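Local coordinates for iota-carrageenase (Alteromonas sp., PDB 1H80), which hydrolyses iota-carrageenans, sulfated galactans of red algal cell walls, cutting within the chain at 1,4-beta linkages with inversion of the anomeric configuration, at residues R44-I49 and L68-K73; F100-N105 and A133-G138. All coordinates share one frame; numbering follows the deposited sequence.

Interaction 1 (R44-I49 and L68-K73); sequences RAINAI and LGIQMK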
loop_
_atom_site.group_PDB
_atom_site.type_symbol
_atom_site.label_atom_id
_atom_site.label_comp_id
_atom_site.label_asym_id
_atom_site.label_seq_id
_atom_site.Cartn_x
_atom_site.Cartn_y
_atom_site.Cartn_z
ATOM N N ARG A 44 -11.381 4.583 25.801
ATOM C CA ARG A 44 -11.179 4.972 27.193
ATOM C C ARG A 44 -9.809 4.502 27.676
ATOM O O ARG A 44 -9.131 5.214 28.414
ATOM C CB ARG A 44 -12.271 4.388 28.091
ATOM C CG ARG A 44 -13.597 5.127 27.981
ATOM C CD ARG A 44 -14.612 4.655 29.013
ATOM N NE ARG A 44 -15.157 3.338 28.708
ATOM C CZ ARG A 44 -14.881 2.233 29.392
ATOM N NH1 ARG A 44 -14.059 2.276 30.433
ATOM N NH2 ARG A 44 -15.432 1.082 29.034
ATOM N N ALA A 45 -9.408 3.307 27.255
ATOM C CA ALA A 45 -8.111 2.759 27.653
ATOM C C ALA A 45 -6.992 3.632 27.105
ATOM O O ALA A 45 -6.071 4.017 27.825
ATOM C CB ALA A 45 -7.964 1.334 27.138
ATOM N N ILE A 46 -7.074 3.933 25.814
ATOM C CA ILE A 46 -6.080 4.772 25.162
ATOM C C ILE A 46 -5.997 6.137 25.841
ATOM O O ILE A 46 -4.912 6.626 26.146
ATOM C CB ILE A 46 -6.432 4.952 23.669
ATOM C CG1 ILE A 46 -6.204 3.629 22.939
ATOM C CG2 ILE A 46 -5.612 6.074 23.052
ATOM C CD1 ILE A 46 -6.792 3.602 21.546
ATOM N N ASN A 47 -7.146 6.752 26.088
ATOM C CA ASN A 47 -7.160 8.060 26.724
ATOM C C ASN A 47 -6.533 8.022 28.113
ATOM O O ASN A 47 -5.751 8.902 28.474
ATOM C CB ASN A 47 -8.593 8.588 26.823
ATOM C CG ASN A 47 -9.202 8.887 25.464
ATOM O OD1 ASN A 47 -8.505 8.933 24.452
ATOM N ND2 ASN A 47 -10.513 9.104 25.442
ATOM N N ALA A 48 -6.874 6.996 28.886
ATOM C CA ALA A 48 -6.348 6.851 30.238
ATOM C C ALA A 48 -4.832 6.707 30.231
ATOM O O ALA A 48 -4.135 7.332 31.028
ATOM C CB ALA A 48 -6.977 5.647 30.915
ATOM N N ILE A 49 -4.323 5.891 29.319
ATOM C CA ILE A 49 -2.884 5.677 29.242
ATOM C C ILE A 49 -2.148 6.928 28.777
ATOM O O ILE A 49 -1.108 7.284 29.331
ATOM C CB ILE A 49 -2.553 4.500 28.297
ATOM C CG1 ILE A 49 -3.124 3.205 28.878
ATOM C CG2 ILE A 49 -1.037 4.396 28.092
ATOM C CD1 ILE A 49 -2.999 2.013 27.961
ATOM N N LEU A 68 -13.899 0.540 15.579
ATOM C CA LEU A 68 -14.037 1.423 14.431
ATOM C C LEU A 68 -13.803 2.864 14.856
ATOM O O LEU A 68 -14.282 3.299 15.905
ATOM C CB LEU A 68 -15.418 1.298 13.777
ATOM C CG LEU A 68 -15.411 1.761 12.315
ATOM C CD1 LEU A 68 -14.644 0.750 11.467
ATOM C CD2 LEU A 68 -16.837 1.897 11.795
ATOM N N GLY A 69 -13.035 3.587 14.050
ATOM C CA GLY A 69 -12.762 4.987 14.321
ATOM C C GLY A 69 -12.027 5.285 15.611
ATOM O O GLY A 69 -12.275 6.308 16.249
ATOM N N ILE A 70 -11.122 4.396 15.997
ATOM C CA ILE A 70 -10.357 4.584 17.223
ATOM C C ILE A 70 -9.300 5.660 17.008
ATOM O O ILE A 70 -8.605 5.664 15.993
ATOM C CB ILE A 70 -9.655 3.276 17.637
ATOM C CG1 ILE A 70 -10.681 2.145 17.751
ATOM C CG2 ILE A 70 -8.912 3.477 18.949
ATOM C CD1 ILE A 70 -11.752 2.388 18.789
ATOM N N GLN A 71 -9.186 6.574 17.965
ATOM C CA GLN A 71 -8.209 7.651 17.876
ATOM C C GLN A 71 -7.023 7.329 18.771
ATOM O O GLN A 71 -7.130 7.373 19.991
ATOM C CB GLN A 71 -8.833 8.977 18.315
ATOM C CG GLN A 71 -10.085 9.357 17.541
ATOM C CD GLN A 71 -9.826 9.545 16.062
ATOM O OE1 GLN A 71 -9.075 10.435 15.661
ATOM N NE2 GLN A 71 -10.445 8.706 15.240
ATOM N N MET A 72 -5.892 7.002 18.163
ATOM C CA MET A 72 -4.707 6.686 18.945
ATOM C C MET A 72 -4.134 7.957 19.551
ATOM O O MET A 72 -4.380 9.060 19.061
ATOM C CB MET A 72 -3.675 5.991 18.061
ATOM C CG MET A 72 -4.158 4.639 17.542
ATOM S SD MET A 72 -4.576 3.501 18.892
ATOM C CE MET A 72 -5.489 2.223 18.026
ATOM N N LYS A 73 -3.377 7.800 20.630
ATOM C CA LYS A 73 -2.781 8.937 21.311
ATOM C C LYS A 73 -1.343 8.660 21.715
ATOM O O LYS A 73 -0.900 7.511 21.735
ATOM C CB LYS A 73 -3.609 9.302 22.544
ATOM C CG LYS A 73 -4.948 9.939 22.204
ATOM C CD LYS A 73 -5.678 10.408 23.452
ATOM C CE LYS A 73 -6.846 11.312 23.097
ATOM N NZ LYS A 73 -7.756 10.675 22.113
#
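The flat carboxamide of Asn47 meets Lys73 at its oxygen: Lys73 NZ donates to Asn47 OD1 at 3.0 Å, tilted 29° from the carbonyl plane, while CD and CE of the same lysine pass beside that oxygen. Gln43, one turn before Asn47, gives OD1 a second hydrogen bond through NE2 and accepts Gln71 N through OE1. In the amide of Gln71, Gly69 O lies almost in the plane, 3.2 Å from Gln71 NE2, in a nearly straight bond (174° at the hydrogen), the nitrogen standing above the carbonyl plane of Gly69; NE2 also bonds Glu101 OE1, and OE1 accepts from Asn105 ND2, so both ends of the group are anchored. Helix 39-50 packs here beside strand 64-71 at the N-terminal end of the parallel beta-helix, whose next turn supplies strand 97-102. Ile46 fills the join. Its CG2, anti to the backbone N, rests near the backbone at Gln71 O and Lys73 N and 3.8 Å from Lys73 CB. With CD1 anti to CA (chi2 168°), the CG1 branch reaches between Ile70 and Met72: Ile46 CD1 is 3.4 Å from Ile70 CG2, a tight carbon pair, and 3.5 Å from Met72 SD.

Interaction 2 (F100-N105 and A133-G138); sequences FEVGVN and AVFKLG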
loop_
_atom_site.group_PDB
_atom_site.type_symbol
_atom_site.label_atom_id
_atom_site.label_comp_id
_atom_site.label_asym_id
_atom_site.label_seq_id
_atom_site.Cartn_x
_atom_site.Cartn_y
_atom_site.Cartn_z
ATOM N N PHE A 100 -8.404 2.073 13.000
ATOM C CA PHE A 100 -7.553 2.931 13.812
ATOM C C PHE A 100 -7.019 4.146 13.071
ATOM O O PHE A 100 -6.564 4.041 11.934
ATOM C CB PHE A 100 -6.352 2.124 14.311
ATOM C CG PHE A 100 -6.708 0.757 14.814
ATOM C CD1 PHE A 100 -7.514 0.603 15.933
ATOM C CD2 PHE A 100 -6.242 -0.380 14.159
ATOM C CE1 PHE A 100 -7.856 -0.666 16.396
ATOM C CE2 PHE A 100 -6.576 -1.653 14.613
ATOM C CZ PHE A 100 -7.386 -1.795 15.735
ATOM N N GLU A 101 -7.066 5.298 13.727
ATOM C CA GLU A 101 -6.537 6.518 13.140
ATOM C C GLU A 101 -5.422 6.981 14.064
ATOM O O GLU A 101 -5.585 6.998 15.283
ATOM C CB GLU A 101 -7.633 7.575 13.016
ATOM C CG GLU A 101 -8.768 7.126 12.105
ATOM C CD GLU A 101 -9.725 8.244 11.744
ATOM O OE1 GLU A 101 -10.241 8.911 12.664
ATOM O OE2 GLU A 101 -9.963 8.448 10.536
ATOM N N VAL A 102 -4.281 7.333 13.484
ATOM C CA VAL A 102 -3.136 7.757 14.274
ATOM C C VAL A 102 -2.592 9.089 13.789
ATOM O O VAL A 102 -1.868 9.151 12.796
ATOM C CB VAL A 102 -2.004 6.709 14.201
ATOM C CG1 VAL A 102 -0.962 6.984 15.276
ATOM C CG2 VAL A 102 -2.585 5.310 14.345
ATOM N N GLY A 103 -2.956 10.158 14.489
ATOM C CA GLY A 103 -2.477 11.475 14.121
ATOM C C GLY A 103 -3.317 12.147 13.058
ATOM O O GLY A 103 -2.895 13.137 12.468
ATOM N N VAL A 104 -4.508 11.615 12.811
ATOM C CA VAL A 104 -5.379 12.200 11.801
ATOM C C VAL A 104 -6.036 13.464 12.336
ATOM O O VAL A 104 -6.041 14.498 11.665
ATOM C CB VAL A 104 -6.472 11.207 11.363
ATOM C CG1 VAL A 104 -7.437 11.889 10.399
ATOM C CG2 VAL A 104 -5.832 9.997 10.700
ATOM N N ASN A 105 -6.573 13.375 13.551
ATOM C CA ASN A 105 -7.251 14.505 14.181
ATOM C C ASN A 105 -6.513 15.064 15.387
ATOM O O ASN A 105 -7.054 15.882 16.131
ATOM C CB ASN A 105 -8.661 14.094 14.598
ATOM C CG ASN A 105 -9.487 13.612 13.431
ATOM O OD1 ASN A 105 -9.731 14.357 12.480
ATOM N ND2 ASN A 105 -9.920 12.358 13.489
ATOM N N ALA A 133 -10.121 0.610 5.988
ATOM C CA ALA A 133 -8.667 0.634 6.067
ATOM C C ALA A 133 -8.400 0.228 7.513
ATOM O O ALA A 133 -9.235 0.464 8.388
ATOM C CB ALA A 133 -8.131 2.030 5.802
ATOM N N VAL A 134 -7.261 -0.404 7.769
ATOM C CA VAL A 134 -6.945 -0.813 9.131
ATOM C C VAL A 134 -6.367 0.374 9.900
ATOM O O VAL A 134 -6.811 0.687 11.005
ATOM C CB VAL A 134 -5.942 -1.980 9.136
ATOM C CG1 VAL A 134 -5.624 -2.392 10.561
ATOM C CG2 VAL A 134 -6.527 -3.159 8.370
ATOM N N PHE A 135 -5.378 1.031 9.304
ATOM C CA PHE A 135 -4.745 2.199 9.914
ATOM C C PHE A 135 -4.679 3.364 8.945
ATOM O O PHE A 135 -4.382 3.183 7.766
ATOM C CB PHE A 135 -3.288 1.926 10.320
ATOM C CG PHE A 135 -3.125 1.133 11.576
ATOM C CD1 PHE A 135 -3.056 -0.254 11.535
ATOM C CD2 PHE A 135 -3.014 1.776 12.806
ATOM C CE1 PHE A 135 -2.874 -0.992 12.702
ATOM C CE2 PHE A 135 -2.834 1.048 13.979
ATOM C CZ PHE A 135 -2.764 -0.338 13.925
ATOM N N LYS A 136 -4.966 4.559 9.444
ATOM C CA LYS A 136 -4.806 5.760 8.644
ATOM C C LYS A 136 -3.856 6.573 9.510
ATOM O O LYS A 136 -4.180 6.918 10.648
ATOM C CB LYS A 136 -6.111 6.527 8.446
ATOM C CG LYS A 136 -5.888 7.778 7.603
ATOM C CD LYS A 136 -7.176 8.485 7.233
ATOM C CE LYS A 136 -6.877 9.710 6.383
ATOM N NZ LYS A 136 -8.113 10.422 5.951
ATOM N N LEU A 137 -2.669 6.846 8.980
ATOM C CA LEU A 137 -1.662 7.592 9.717
ATOM C C LEU A 137 -1.606 9.035 9.254
ATOM O O LEU A 137 -1.768 9.324 8.068
ATOM C CB LEU A 137 -0.288 6.949 9.524
ATOM C CG LEU A 137 -0.218 5.434 9.737
ATOM C CD1 LEU A 137 1.206 4.966 9.499
ATOM C CD2 LEU A 137 -0.678 5.075 11.146
ATOM N N GLY A 138 -1.382 9.932 10.208
ATOM C CA GLY A 138 -1.278 11.346 9.906
ATOM C C GLY A 138 -0.078 11.936 10.622
ATOM O O GLY A 138 1.069 11.557 10.358
#
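Phe100 sets CD2 of its ring over one face of Phe135, 3.5 Å above the plane and offset toward the rim, where Phe135 CZ is nearest. The two rings lie oblique to each other, planes at 43° and centroids 4.9 Å apart. At the edge of Phe135, in its plane, sits Val102 CG2, 3.9 Å from Phe135 CD2. Next to it Val102 and Leu137 point the same way, with Leu137 CD2 3.7 Å from Val102 CB. Phe113 meets both phenylalanine rings, edge-to-face in the case of Phe135. On the other face of the sheet the extended chain of Lys136, its CG anti to the backbone N (chi1 180°), is crossed at about a right angle by Val104, whose CG2 comes 3.8 Å from Lys136 CG. Between the two faces the strands run parallel, as successive turns of a right-handed beta-helix do: Phe100 N bonds Val134 O, Phe100 O takes Lys136 N, Val102 N bonds Lys136 O, and Val102 O takes Gly138 N at 2.7 Å. Past the paired strands two glycines lie close, Gly138 CA being 3.5 Å from Gly103 O. Glu101 OE2 stands 5.3 Å from Lys136 NZ without contact; Glu101 is bound by Arg98 and Gln71. Its negative charge probably eases the closeness of Lys136 and Arg98, while the face of Phe100, Val102, Phe135 and Leu137 is held mainly by apolar contacts.

In the fold
From the N terminus, helix 39-50 comes first; the chain then runs through strand 56-60 into strand 64-71 and returns to the helix, closing interaction 1 across 18 residues. Interaction 2 opens later, at strand 97-102, and closes after one further circuit, through strands 111-115 and 120-123, with strand 132-141. The two loops follow in series, neither nested nor crossed. They meet because strands 64-71 and 97-102 are parallel neighbours: Ile70 O lies 2.8 Å from Glu101 N, probably a hydrogen bond, and Met72 CE packs 3.3 Å from Phe100 CD1. The helix and three strands that are neighbours across one face, from successive turns of the beta-helix, are thereby joined in a row.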